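Local coordinates for protein acetate kinase (Entamoeba histolytica, PDB 4H0O) that probably interconverts acetate and acetyl phosphate, as a pyrophosphate-dependent acetate kinase of the ASKHA superfamily, at residues 305-317 / 341-353. Sequence-based numbering, arbitrary orientation.
Sequences AFDVYIKQLAKTI and WQVRKAICDKMKF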
ATOM      1  N   ALA B 305      12.836  -4.408 -12.267  1.00 29.56           N
ATOM      2  CA  ALA B 305      11.642  -3.612 -12.515  1.00 30.80           C
ATOM      3  C   ALA B 305      10.413  -4.498 -12.696  1.00 33.69           C
ATOM      4  O   ALA B 305       9.346  -4.197 -12.162  1.00 31.45           O
ATOM      5  CB  ALA B 305      11.842  -2.716 -13.724  1.00 29.56           C
ATOM      6  N   PHE B 306      10.563  -5.590 -13.444  1.00 33.38           N
ATOM      7  CA  PHE B 306       9.463  -6.527 -13.647  1.00 35.89           C
ATOM      8  C   PHE B 306       9.057  -7.194 -12.332  1.00 32.83           C
ATOM      9  O   PHE B 306       7.867  -7.320 -12.038  1.00 27.93           O
ATOM     10  CB  PHE B 306       9.824  -7.588 -14.693  1.00 32.11           C
ATOM     11  CG  PHE B 306       8.725  -8.592 -14.948  1.00 33.92           C
ATOM     12  CD1 PHE B 306       7.636  -8.264 -15.744  1.00 37.26           C
ATOM     13  CD2 PHE B 306       8.788  -9.865 -14.397  1.00 35.71           C
ATOM     14  CE1 PHE B 306       6.625  -9.188 -15.982  1.00 40.66           C
ATOM     15  CE2 PHE B 306       7.782 -10.794 -14.631  1.00 43.07           C
ATOM     16  CZ  PHE B 306       6.700 -10.455 -15.426  1.00 43.86           C
ATOM     17  N   ASP B 307      10.049  -7.612 -11.547  1.00 30.04           N
ATOM     18  CA  ASP B 307       9.792  -8.280 -10.271  1.00 32.38           C
ATOM     19  C   ASP B 307       9.071  -7.366  -9.279  1.00 36.07           C
ATOM     20  O   ASP B 307       8.118  -7.783  -8.615  1.00 32.74           O
ATOM     21  CB  ASP B 307      11.099  -8.794  -9.653  1.00 36.03           C
ATOM     22  CG  ASP B 307      11.694  -9.969 -10.420  1.00 49.60           C
ATOM     23  OD1 ASP B 307      11.014 -10.515 -11.315  1.00 51.01           O
ATOM     24  OD2 ASP B 307      12.844 -10.353 -10.113  1.00 56.61           O
ATOM     25  N   VAL B 308       9.536  -6.123  -9.181  1.00 33.11           N
ATOM     26  CA  VAL B 308       8.926  -5.133  -8.297  1.00 35.15           C
ATOM     27  C   VAL B 308       7.503  -4.810  -8.747  1.00 32.49           C
ATOM     28  O   VAL B 308       6.590  -4.703  -7.927  1.00 32.91           O
ATOM     29  CB  VAL B 308       9.764  -3.835  -8.241  1.00 30.01           C
ATOM     30  CG1 VAL B 308       9.014  -2.732  -7.502  1.00 30.24           C
ATOM     31  CG2 VAL B 308      11.111  -4.100  -7.584  1.00 26.34           C
ATOM     32  N   TYR B 309       7.322  -4.666 -10.058  1.00 28.55           N
ATOM     33  CA  TYR B 309       6.010  -4.387 -10.640  1.00 27.62           C
ATOM     34  C   TYR B 309       5.010  -5.506 -10.342  1.00 38.70           C
ATOM     35  O   TYR B 309       3.872  -5.242  -9.951  1.00 29.31           O
ATOM     36  CB  TYR B 309       6.134  -4.180 -12.156  1.00 30.03           C
ATOM     37  CG  TYR B 309       4.814  -4.039 -12.892  1.00 30.40           C
ATOM     38  CD1 TYR B 309       4.159  -5.153 -13.410  1.00 31.06           C
ATOM     39  CD2 TYR B 309       4.233  -2.791 -13.083  1.00 27.73           C
ATOM     40  CE1 TYR B 309       2.955  -5.028 -14.086  1.00 34.48           C
ATOM     41  CE2 TYR B 309       3.029  -2.657 -13.761  1.00 33.50           C
ATOM     42  CZ  TYR B 309       2.397  -3.778 -14.259  1.00 33.24           C
ATOM     43  OH  TYR B 309       1.203  -3.648 -14.930  1.00 35.97           O
ATOM     44  N   ILE B 310       5.441  -6.752 -10.542  1.00 33.39           N
ATOM     45  CA  ILE B 310       4.598  -7.921 -10.301  1.00 33.03           C
ATOM     46  C   ILE B 310       4.280  -8.070  -8.811  1.00 33.87           C
ATOM     47  O   ILE B 310       3.144  -8.385  -8.436  1.00 31.48           O
ATOM     48  CB  ILE B 310       5.269  -9.213 -10.827  1.00 32.25           C
ATOM     49  CG1 ILE B 310       5.288  -9.232 -12.357  1.00 33.67           C
ATOM     50  CG2 ILE B 310       4.560 -10.456 -10.301  1.00 27.12           C
ATOM     51  CD1 ILE B 310       3.908  -9.180 -12.985  1.00 29.04           C
ATOM     52  N   LYS B 311       5.284  -7.834  -7.974  1.00 27.53           N
ATOM     53  CA  LYS B 311       5.121  -7.934  -6.529  1.00 30.94           C
ATOM     54  C   LYS B 311       4.026  -7.001  -6.023  1.00 32.97           C
ATOM     55  O   LYS B 311       3.172  -7.404  -5.233  1.00 25.27           O
ATOM     56  CB  LYS B 311       6.441  -7.628  -5.819  1.00 30.60           C
ATOM     57  CG  LYS B 311       6.358  -7.682  -4.302  1.00 40.84           C
ATOM     58  CD  LYS B 311       7.109  -6.523  -3.666  1.00 45.32           C
ATOM     59  CE  LYS B 311       6.271  -5.255  -3.665  1.00 59.48           C
ATOM     60  NZ  LYS B 311       6.745  -4.277  -2.647  1.00 56.09           N
ATOM     61  N   GLN B 312       4.055  -5.751  -6.478  1.00 29.60           N
ATOM     62  CA  GLN B 312       3.067  -4.769  -6.051  1.00 34.90           C
ATOM     63  C   GLN B 312       1.672  -5.092  -6.575  1.00 32.11           C
ATOM     64  O   GLN B 312       0.681  -4.904  -5.867  1.00 27.68           O
ATOM     65  CB  GLN B 312       3.481  -3.364  -6.482  1.00 31.58           C
ATOM     66  CG  GLN B 312       2.680  -2.262  -5.815  1.00 36.46           C
ATOM     67  CD  GLN B 312       2.802  -2.288  -4.300  1.00 41.75           C
ATOM     68  OE1 GLN B 312       3.782  -2.793  -3.750  1.00 48.30           O
ATOM     69  NE2 GLN B 312       1.801  -1.742  -3.618  1.00 47.62           N
ATOM     70  N   LEU B 313       1.599  -5.584  -7.811  1.00 29.04           N
ATOM     71  CA  LEU B 313       0.322  -5.970  -8.408  1.00 29.41           C
ATOM     72  C   LEU B 313      -0.280  -7.157  -7.664  1.00 30.28           C
ATOM     73  O   LEU B 313      -1.478  -7.182  -7.377  1.00 27.25           O
ATOM     74  CB  LEU B 313       0.491  -6.291  -9.897  1.00 24.26           C
ATOM     75  CG  LEU B 313      -0.754  -6.753 -10.665  1.00 29.27           C
ATOM     76  CD1 LEU B 313      -1.919  -5.798 -10.457  1.00 24.42           C
ATOM     77  CD2 LEU B 313      -0.462  -6.893 -12.155  1.00 24.06           C
ATOM     78  N   ALA B 314       0.559  -8.135  -7.343  1.00 28.43           N
ATOM     79  CA  ALA B 314       0.111  -9.314  -6.612  1.00 27.77           C
ATOM     80  C   ALA B 314      -0.386  -8.938  -5.215  1.00 29.95           C
ATOM     81  O   ALA B 314      -1.440  -9.398  -4.771  1.00 28.95           O
ATOM     82  CB  ALA B 314       1.227 -10.331  -6.525  1.00 24.37           C
ATOM     83  N   LYS B 315       0.383  -8.105  -4.521  1.00 30.83           N
ATOM     84  CA  LYS B 315       0.017  -7.656  -3.181  1.00 33.41           C
ATOM     85  C   LYS B 315      -1.290  -6.858  -3.184  1.00 33.10           C
ATOM     86  O   LYS B 315      -2.114  -6.984  -2.273  1.00 31.16           O
ATOM     87  CB  LYS B 315       1.146  -6.816  -2.580  1.00 31.11           C
ATOM     88  CG  LYS B 315       0.822  -6.234  -1.214  1.00 44.84           C
ATOM     89  CD  LYS B 315       1.844  -5.184  -0.789  1.00 53.54           C
ATOM     90  CE  LYS B 315       3.252  -5.760  -0.730  1.00 50.25           C
ATOM     91  NZ  LYS B 315       4.273  -4.733  -0.365  1.00 65.40           N
ATOM     92  N   THR B 316      -1.476  -6.043  -4.218  1.00 28.80           N
ATOM     93  CA  THR B 316      -2.679  -5.227  -4.347  1.00 29.28           C
ATOM     94  C   THR B 316      -3.924  -6.094  -4.560  1.00 31.04           C
ATOM     95  O   THR B 316      -4.983  -5.830  -3.981  1.00 33.32           O
ATOM     96  CB  THR B 316      -2.552  -4.222  -5.503  1.00 25.71           C
ATOM     97  OG1 THR B 316      -1.350  -3.456  -5.339  1.00 31.75           O
ATOM     98  CG2 THR B 316      -3.754  -3.283  -5.527  1.00 24.09           C
ATOM     99  N   ILE B 317      -3.794  -7.120  -5.397  1.00 22.59           N
ATOM    100  CA  ILE B 317      -4.886  -8.054  -5.649  1.00 26.39           C
ATOM    101  C   ILE B 317      -5.225  -8.834  -4.378  1.00 27.88           C
ATOM    102  O   ILE B 317      -6.402  -8.982  -4.024  1.00 26.83           O
ATOM    103  CB  ILE B 317      -4.540  -9.030  -6.796  1.00 36.14           C
ATOM    104  CG1 ILE B 317      -4.445  -8.275  -8.124  1.00 28.44           C
ATOM    105  CG2 ILE B 317      -5.574 -10.144  -6.895  1.00 27.91           C
ATOM    106  CD1 ILE B 317      -3.834  -9.094  -9.254  1.00 31.78           C
ATOM    107  N   TRP B 341       1.255 -11.160 -22.268  1.00 32.57           N
ATOM    108  CA  TRP B 341       0.904 -12.408 -21.588  1.00 36.81           C
ATOM    109  C   TRP B 341       1.822 -12.763 -20.415  1.00 34.59           C
ATOM    110  O   TRP B 341       1.412 -13.481 -19.500  1.00 35.66           O
ATOM    111  CB  TRP B 341       0.842 -13.576 -22.581  1.00 41.15           C
ATOM    112  CG  TRP B 341       2.163 -13.942 -23.174  1.00 37.97           C
ATOM    113  CD1 TRP B 341       2.690 -13.484 -24.345  1.00 35.09           C
ATOM    114  CD2 TRP B 341       3.122 -14.858 -22.632  1.00 40.60           C
ATOM    115  NE1 TRP B 341       3.921 -14.051 -24.563  1.00 33.46           N
ATOM    116  CE2 TRP B 341       4.211 -14.901 -23.525  1.00 34.74           C
ATOM    117  CE3 TRP B 341       3.169 -15.646 -21.475  1.00 38.12           C
ATOM    118  CZ2 TRP B 341       5.335 -15.698 -23.302  1.00 34.53           C
ATOM    119  CZ3 TRP B 341       4.284 -16.437 -21.252  1.00 41.03           C
ATOM    120  CH2 TRP B 341       5.352 -16.458 -22.162  1.00 35.10           C
ATOM    121  N   GLN B 342       3.059 -12.274 -20.446  1.00 31.01           N
ATOM    122  CA  GLN B 342       4.018 -12.559 -19.381  1.00 34.26           C
ATOM    123  C   GLN B 342       3.565 -11.987 -18.037  1.00 37.12           C
ATOM    124  O   GLN B 342       3.802 -12.592 -16.990  1.00 38.50           O
ATOM    125  CB  GLN B 342       5.412 -12.027 -19.733  1.00 35.18           C
ATOM    126  CG  GLN B 342       6.112 -12.755 -20.879  1.00 32.95           C
ATOM    127  CD  GLN B 342       5.824 -12.133 -22.230  1.00 36.93           C
ATOM    128  OE1 GLN B 342       4.849 -11.397 -22.392  1.00 39.59           O
ATOM    129  NE2 GLN B 342       6.677 -12.419 -23.210  1.00 37.19           N
ATOM    130  N   VAL B 343       2.924 -10.821 -18.070  1.00 27.24           N
ATOM    131  CA  VAL B 343       2.402 -10.199 -16.855  1.00 29.88           C
ATOM    132  C   VAL B 343       1.274 -11.034 -16.256  1.00 31.76           C
ATOM    133  O   VAL B 343       1.257 -11.294 -15.050  1.00 36.35           O
ATOM    134  CB  VAL B 343       1.922  -8.750 -17.115  1.00 34.41           C
ATOM    135  CG1 VAL B 343       1.007  -8.269 -15.999  1.00 32.52           C
ATOM    136  CG2 VAL B 343       3.115  -7.816 -17.259  1.00 33.25           C
ATOM    137  N   ARG B 344       0.344 -11.461 -17.107  1.00 32.23           N
ATOM    138  CA  ARG B 344      -0.784 -12.283 -16.673  1.00 31.55           C
ATOM    139  C   ARG B 344      -0.303 -13.611 -16.100  1.00 38.09           C
ATOM    140  O   ARG B 344      -0.810 -14.077 -15.077  1.00 37.78           O
ATOM    141  CB  ARG B 344      -1.752 -12.534 -17.836  1.00 33.09           C
ATOM    142  CG  ARG B 344      -2.391 -11.272 -18.422  1.00 39.08           C
ATOM    143  CD  ARG B 344      -3.469 -11.623 -19.443  1.00 34.31           C
ATOM    144  NE  ARG B 344      -2.934 -12.349 -20.594  1.00 38.12           N
ATOM    145  CZ  ARG B 344      -2.871 -11.855 -21.827  1.00 43.23           C
ATOM    146  NH1 ARG B 344      -3.321 -10.634 -22.077  1.00 36.11           N
ATOM    147  NH2 ARG B 344      -2.365 -12.586 -22.814  1.00 38.14           N
ATOM    148  N   LYS B 345       0.677 -14.215 -16.763  1.00 25.41           N
ATOM    149  CA  LYS B 345       1.242 -15.481 -16.308  1.00 37.85           C
ATOM    150  C   LYS B 345       1.924 -15.307 -14.955  1.00 32.94           C
ATOM    151  O   LYS B 345       1.732 -16.114 -14.045  1.00 29.19           O
ATOM    152  CB  LYS B 345       2.234 -16.029 -17.339  1.00 39.71           C
ATOM    153  CG  LYS B 345       2.847 -17.376 -16.978  1.00 38.38           C
ATOM    154  CD  LYS B 345       1.786 -18.365 -16.513  1.00 41.82           C
ATOM    155  CE  LYS B 345       2.290 -19.801 -16.577  1.00 49.52           C
ATOM    156  NZ  LYS B 345       3.714 -19.920 -16.172  1.00 60.06           N
ATOM    157  N   ALA B 346       2.708 -14.243 -14.824  1.00 28.56           N
ATOM    158  CA  ALA B 346       3.407 -13.971 -13.574  1.00 36.42           C
ATOM    159  C   ALA B 346       2.419 -13.828 -12.418  1.00 31.16           C
ATOM    160  O   ALA B 346       2.644 -14.358 -11.329  1.00 28.66           O
ATOM    161  CB  ALA B 346       4.271 -12.729 -13.704  1.00 29.09           C
ATOM    162  N   ILE B 347       1.321 -13.117 -12.661  1.00 28.41           N
ATOM    163  CA  ILE B 347       0.295 -12.930 -11.641  1.00 29.98           C
ATOM    164  C   ILE B 347      -0.402 -14.248 -11.288  1.00 33.56           C
ATOM    165  O   ILE B 347      -0.537 -14.598 -10.111  1.00 32.31           O
ATOM    166  CB  ILE B 347      -0.749 -11.885 -12.077  1.00 28.38           C
ATOM    167  CG1 ILE B 347      -0.117 -10.494 -12.132  1.00 28.70           C
ATOM    168  CG2 ILE B 347      -1.926 -11.876 -11.124  1.00 29.22           C
ATOM    169  CD1 ILE B 347       0.607 -10.106 -10.854  1.00 30.99           C
ATOM    170  N   CYS B 348      -0.837 -14.983 -12.308  1.00 23.30           N
ATOM    171  CA  CYS B 348      -1.571 -16.227 -12.083  1.00 27.01           C
ATOM    172  C   CYS B 348      -0.745 -17.302 -11.370  1.00 35.08           C
ATOM    173  O   CYS B 348      -1.297 -18.134 -10.642  1.00 36.67           O
ATOM    174  CB  CYS B 348      -2.147 -16.760 -13.397  1.00 28.13           C
ATOM    175  SG  CYS B 348      -3.419 -15.683 -14.120  1.00 40.31           S
ATOM    176  N   ASP B 349       0.570 -17.286 -11.571  1.00 29.90           N
ATOM    177  CA  ASP B 349       1.447 -18.224 -10.873  1.00 29.20           C
ATOM    178  C   ASP B 349       1.558 -17.885  -9.383  1.00 34.63           C
ATOM    179  O   ASP B 349       1.665 -18.779  -8.543  1.00 36.30           O
ATOM    180  CB  ASP B 349       2.833 -18.276 -11.531  1.00 39.33           C
ATOM    181  CG  ASP B 349       2.864 -19.164 -12.772  1.00 48.53           C
ATOM    182  OD1 ASP B 349       1.882 -19.902 -13.010  1.00 52.06           O
ATOM    183  OD2 ASP B 349       3.881 -19.136 -13.499  1.00 52.41           O
ATOM    184  N   LYS B 350       1.522 -16.592  -9.066  1.00 30.34           N
ATOM    185  CA  LYS B 350       1.526 -16.132  -7.680  1.00 34.94           C
ATOM    186  C   LYS B 350       0.261 -16.584  -6.964  1.00 40.13           C
ATOM    187  O   LYS B 350       0.261 -16.799  -5.751  1.00 41.29           O
ATOM    188  CB  LYS B 350       1.606 -14.602  -7.616  1.00 41.57           C
ATOM    189  CG  LYS B 350       2.913 -13.997  -8.108  1.00 34.85           C
ATOM    190  CD  LYS B 350       4.077 -14.413  -7.226  1.00 36.34           C
ATOM    191  CE  LYS B 350       5.396 -13.872  -7.766  1.00 54.79           C
ATOM    192  NZ  LYS B 350       6.573 -14.603  -7.209  1.00 50.64           N
ATOM    193  N   MET B 351      -0.813 -16.732  -7.733  1.00 39.82           N
ATOM    194  CA  MET B 351      -2.140 -16.980  -7.176  1.00 47.25           C
ATOM    195  C   MET B 351      -2.679 -18.369  -7.511  1.00 39.52           C
ATOM    196  O   MET B 351      -3.877 -18.622  -7.374  1.00 44.69           O
ATOM    197  CB  MET B 351      -3.119 -15.911  -7.667  1.00 38.24           C
ATOM    198  CG  MET B 351      -2.683 -14.490  -7.360  1.00 43.29           C
ATOM    199  SD  MET B 351      -3.733 -13.273  -8.166  1.00 55.81           S
ATOM    200  CE  MET B 351      -5.338 -13.750  -7.524  1.00 48.37           C
ATOM    201  N   LYS B 352      -1.795 -19.260  -7.950  1.00 33.37           N
ATOM    202  CA  LYS B 352      -2.178 -20.637  -8.255  1.00 38.11           C
ATOM    203  C   LYS B 352      -2.744 -21.327  -7.013  1.00 38.01           C
ATOM    204  O   LYS B 352      -3.648 -22.159  -7.114  1.00 40.72           O
ATOM    205  CB  LYS B 352      -0.977 -21.422  -8.804  1.00 31.79           C
ATOM    206  CG  LYS B 352      -1.331 -22.756  -9.452  1.00 41.88           C
ATOM    207  CD  LYS B 352      -0.084 -23.547  -9.856  1.00 53.56           C
ATOM    208  CE  LYS B 352       0.884 -22.704 -10.679  1.00 58.67           C
ATOM    209  NZ  LYS B 352       2.017 -23.503 -11.230  1.00 78.16           N
ATOM    210  N   PHE B 353      -2.227 -20.957  -5.842  1.00 35.10           N
ATOM    211  CA  PHE B 353      -2.662 -21.565  -4.583  1.00 32.64           C
ATOM    212  C   PHE B 353      -4.116 -21.234  -4.222  1.00 29.33           C
ATOM    213  O   PHE B 353      -4.708 -21.891  -3.368  1.00 29.37           O
ATOM    214  CB  PHE B 353      -1.718 -21.184  -3.433  1.00 34.21           C
ATOM    215  CG  PHE B 353      -1.952 -19.807  -2.873  1.00 33.45           C
ATOM    216  CD1 PHE B 353      -1.403 -18.692  -3.485  1.00 32.17           C
ATOM    217  CD2 PHE B 353      -2.702 -19.631  -1.716  1.00 27.34           C
ATOM    218  CE1 PHE B 353      -1.610 -17.426  -2.967  1.00 34.80           C
ATOM    219  CE2 PHE B 353      -2.913 -18.368  -1.192  1.00 33.12           C
ATOM    220  CZ  PHE B 353      -2.365 -17.264  -1.817  1.00 31.83           C
TER
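Ile347 pushes into helix 305-317 as a knob among Ile310, Leu313, Ala314 and Ile317; Ile347 CG1 lies 3.6 Å from Leu313 CD2, where the two side chains cross at about a right angle. Ile347 CG2 turns instead to Ile317 CD1 (3.9 Å). In return, Ile310 fits between Val343, Ala346, Ile347 and Lys350; its CD1 reaches Ala346 CB at 3.6 Å. Val343 makes the third knob, set among Phe306, Tyr309, Ile310 and Leu313. Phe306, with CG anti to its backbone N (chi1 180°), carries its ring across to helix 341-350: Ile310 CG1 lies over one face, Val343 CG2 and Gln342 O are at the edge, and CZ comes 3.7 Å from Ala346 CB. Past the last helical turn, Met351 bends at chi3 (57°) and lays its CE 3.7 Å from Ile317 CG2. No hydrogen bond joins the two segments; their axes approach to 10.0 Å and cross at -52°, in knobs-into-holes packing. Arg344, directed away, hydrogen-bonds to Asn363 OD1 and the Gly337, Leu338 and Ser366 carbonyls. Both helices lie against the six-stranded sheet, Leu313 and Val343 on Leu211 (strand 205-211), Ile317 and Ile347 on Leu330 (strand 329-333), while Phe306 and Tyr309 pack on Met285 of helix 285-293, predicted to bind ATP.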